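Local coordinates for chitinase (Chromobacterium violaceum, PDB 4TXG), which probably hydrolyses glycosidic bonds in chitin as a family 18 glycoside hydrolase and is likely to bind the polymer as well, at residues 631-634 with 635-639. Numbering follows the deposited sequence.
Sequences LLYN and TFSQP
Tyr633 and Ser637 meet where helix 627-636 runs out into a loop, one turn of the chain apart, on the outer side of the TIM barrel of this family GH18 chitinase. The serine hydroxyl turns back on the helix: Ser637 OG sits between its own backbone N and carbonyl carbon (chi1 64°) and donates to Tyr633 O at 2.7 Å. Ser637 N reaches the same oxygen with a weak bond, so the hydroxyl probably adds to the hold on Tyr633 O where the backbone leaves helical geometry. Tyr633 swings its ring over this serine, CG lying anti to the backbone N (chi1 177°). Ser637 CB makes a CH-pi contact over the ring face, 3.9 Å from the centroid, while OG lies above the same ring but displaced toward its rim. The phenol end is held separately by a hydrogen bond between Tyr633 OH and Asn150 O.

Two residues earlier, still within the helix, Thr635 uses its hydroxyl in the same way, on the carbonyl one turn back: Thr635 OG1 lies 2.7 Å from Leu631 O. That carbonyl thus takes two hydrogen bonds, from Thr635 N and Thr635 OG1, which arrive from opposite faces of its plane. Leu631 runs alongside the threonine and brings CD1 near the hydroxyl.

The buried flank belongs to Leu632 and Phe636, which point the same way and continue the apolar surface packed on Val600 of strand 599-603 and on helix 582-594. In the backbone, Phe636 N donates to Leu632 O at 2.9 Å, a regular helical bond that goes with their placement one turn apart. Their side chains touch where Leu632 CD2 comes within 3.9 Å of Phe636 CE2.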
ATOM      1  N   LEU A 631      -8.449 -19.590   2.178  1.00 10.81           N
ATOM      2  CA  LEU A 631      -9.109 -19.148   3.401  1.00 11.07           C
ATOM      3  C   LEU A 631      -9.717 -17.768   3.200  1.00  8.92           C
ATOM      4  O   LEU A 631     -10.861 -17.531   3.587  1.00 10.48           O
ATOM      5  CB  LEU A 631      -8.131 -19.130   4.578  1.00 13.23           C
ATOM      6  CG  LEU A 631      -8.650 -18.564   5.906  1.00 13.04           C
ATOM      7  CD1 LEU A 631      -9.863 -19.329   6.410  1.00 14.85           C
ATOM      8  CD2 LEU A 631      -7.523 -18.584   6.950  1.00 14.76           C
ATOM      9  N   LEU A 632      -8.956 -16.859   2.594  1.00  7.63           N
ATOM     10  CA  LEU A 632      -9.481 -15.525   2.297  1.00  9.15           C
ATOM     11  C   LEU A 632     -10.717 -15.609   1.387  1.00  9.32           C
ATOM     12  O   LEU A 632     -11.755 -14.995   1.658  1.00  8.66           O
ATOM     13  CB  LEU A 632      -8.405 -14.655   1.638  1.00  9.33           C
ATOM     14  CG  LEU A 632      -7.268 -14.169   2.528  1.00  9.94           C
ATOM     15  CD1 LEU A 632      -6.174 -13.533   1.679  1.00 11.71           C
ATOM     16  CD2 LEU A 632      -7.785 -13.191   3.571  1.00 12.57           C
ATOM     17  N   TYR A 633     -10.595 -16.365   0.304  1.00  7.91           N
ATOM     18  CA  TYR A 633     -11.691 -16.489  -0.646  1.00  8.62           C
ATOM     19  C   TYR A 633     -12.932 -17.142  -0.035  1.00  9.35           C
ATOM     20  O   TYR A 633     -14.058 -16.692  -0.264  1.00 10.57           O
ATOM     21  CB  TYR A 633     -11.258 -17.280  -1.887  1.00  8.58           C
ATOM     22  CG  TYR A 633     -12.413 -17.465  -2.831  1.00 11.25           C
ATOM     23  CD1 TYR A 633     -12.918 -16.388  -3.549  1.00  9.54           C
ATOM     24  CD2 TYR A 633     -13.040 -18.698  -2.962  1.00 11.38           C
ATOM     25  CE1 TYR A 633     -14.002 -16.537  -4.386  1.00 12.57           C
ATOM     26  CE2 TYR A 633     -14.127 -18.858  -3.796  1.00 12.24           C
ATOM     27  CZ  TYR A 633     -14.600 -17.776  -4.509  1.00 10.26           C
ATOM     28  OH  TYR A 633     -15.685 -17.927  -5.343  1.00 11.03           O
ATOM     29  N   ASN A 634     -12.736 -18.213   0.727  1.00  9.62           N
ATOM     30  CA  ASN A 634     -13.871 -18.904   1.336  1.00 10.89           C
ATOM     31  C   ASN A 634     -14.585 -18.011   2.350  1.00 10.92           C
ATOM     32  O   ASN A 634     -15.800 -18.079   2.509  1.00 14.71           O
ATOM     33  CB  ASN A 634     -13.415 -20.204   2.003  1.00 13.23           C
ATOM     34  CG  ASN A 634     -13.071 -21.286   0.989  1.00 21.32           C
ATOM     35  OD1 ASN A 634     -13.651 -21.337  -0.101  1.00 20.55           O
ATOM     36  ND2 ASN A 634     -12.125 -22.153   1.341  1.00 25.64           N
ATOM     37  N   THR A 635     -13.816 -17.170   3.025  1.00  9.53           N
ATOM     38  CA  THR A 635     -14.376 -16.225   3.978  1.00 11.22           C
ATOM     39  C   THR A 635     -15.153 -15.116   3.266  1.00 10.87           C
ATOM     40  O   THR A 635     -16.263 -14.773   3.666  1.00 11.69           O
ATOM     41  CB  THR A 635     -13.270 -15.609   4.842  1.00 12.59           C
ATOM     42  OG1 THR A 635     -12.558 -16.658   5.513  1.00 12.08           O
ATOM     43  CG2 THR A 635     -13.854 -14.645   5.868  1.00 12.92           C
ATOM     44  N   PHE A 636     -14.580 -14.574   2.193  1.00  9.51           N
ATOM     45  CA  PHE A 636     -15.152 -13.388   1.550  1.00  8.19           C
ATOM     46  C   PHE A 636     -16.193 -13.669   0.447  1.00  9.38           C
ATOM     47  O   PHE A 636     -16.801 -12.729  -0.070  1.00 10.07           O
ATOM     48  CB  PHE A 636     -14.020 -12.531   0.963  1.00  8.04           C
ATOM     49  CG  PHE A 636     -13.077 -11.964   1.996  1.00  7.76           C
ATOM     50  CD1 PHE A 636     -13.503 -11.726   3.300  1.00  8.80           C
ATOM     51  CD2 PHE A 636     -11.766 -11.636   1.645  1.00  9.57           C
ATOM     52  CE1 PHE A 636     -12.639 -11.189   4.246  1.00  8.99           C
ATOM     53  CE2 PHE A 636     -10.890 -11.103   2.580  1.00  8.31           C
ATOM     54  CZ  PHE A 636     -11.329 -10.874   3.893  1.00  7.60           C
ATOM     55  N   SER A 637     -16.404 -14.936   0.082  1.00  9.71           N
ATOM     56  CA  SER A 637     -17.391 -15.281  -0.951  1.00 10.14           C
ATOM     57  C   SER A 637     -18.649 -15.935  -0.362  1.00 10.73           C
ATOM     58  O   SER A 637     -19.563 -16.360  -1.093  1.00 17.12           O
ATOM     59  CB  SER A 637     -16.772 -16.213  -1.999  1.00 11.55           C
ATOM     60  OG  SER A 637     -16.408 -17.454  -1.412  1.00 12.49           O
ATOM     61  N   GLN A 638     -18.678 -16.014   0.964  1.00 14.77           N
ATOM     62  CA  GLN A 638     -19.829 -16.525   1.708  1.00 17.82           C
ATOM     63  C   GLN A 638     -20.270 -15.450   2.705  1.00 13.57           C
ATOM     64  O   GLN A 638     -19.514 -14.531   2.972  1.00 12.07           O
ATOM     65  CB  GLN A 638     -19.466 -17.832   2.423  1.00 23.66           C
ATOM     66  CG  GLN A 638     -19.102 -18.979   1.473  1.00 28.54           C
ATOM     67  CD  GLN A 638     -20.260 -19.399   0.566  1.00 38.31           C
ATOM     68  OE1 GLN A 638     -21.431 -19.212   0.898  1.00 38.24           O
ATOM     69  NE2 GLN A 638     -19.928 -19.969  -0.589  1.00 41.60           N
ATOM     70  N   PRO A 639     -21.501 -15.547   3.237  1.00 14.33           N
ATOM     71  CA  PRO A 639     -21.944 -14.504   4.175  1.00 13.41           C
ATOM     72  C   PRO A 639     -20.978 -14.298   5.347  1.00 14.85           C
ATOM     73  O   PRO A 639     -20.350 -15.261   5.798  1.00 15.44           O
ATOM     74  CB  PRO A 639     -23.288 -15.035   4.666  1.00 16.98           C
ATOM     75  CG  PRO A 639     -23.805 -15.822   3.494  1.00 17.87           C
ATOM     76  CD  PRO A 639     -22.586 -16.486   2.904  1.00 16.19           C
TER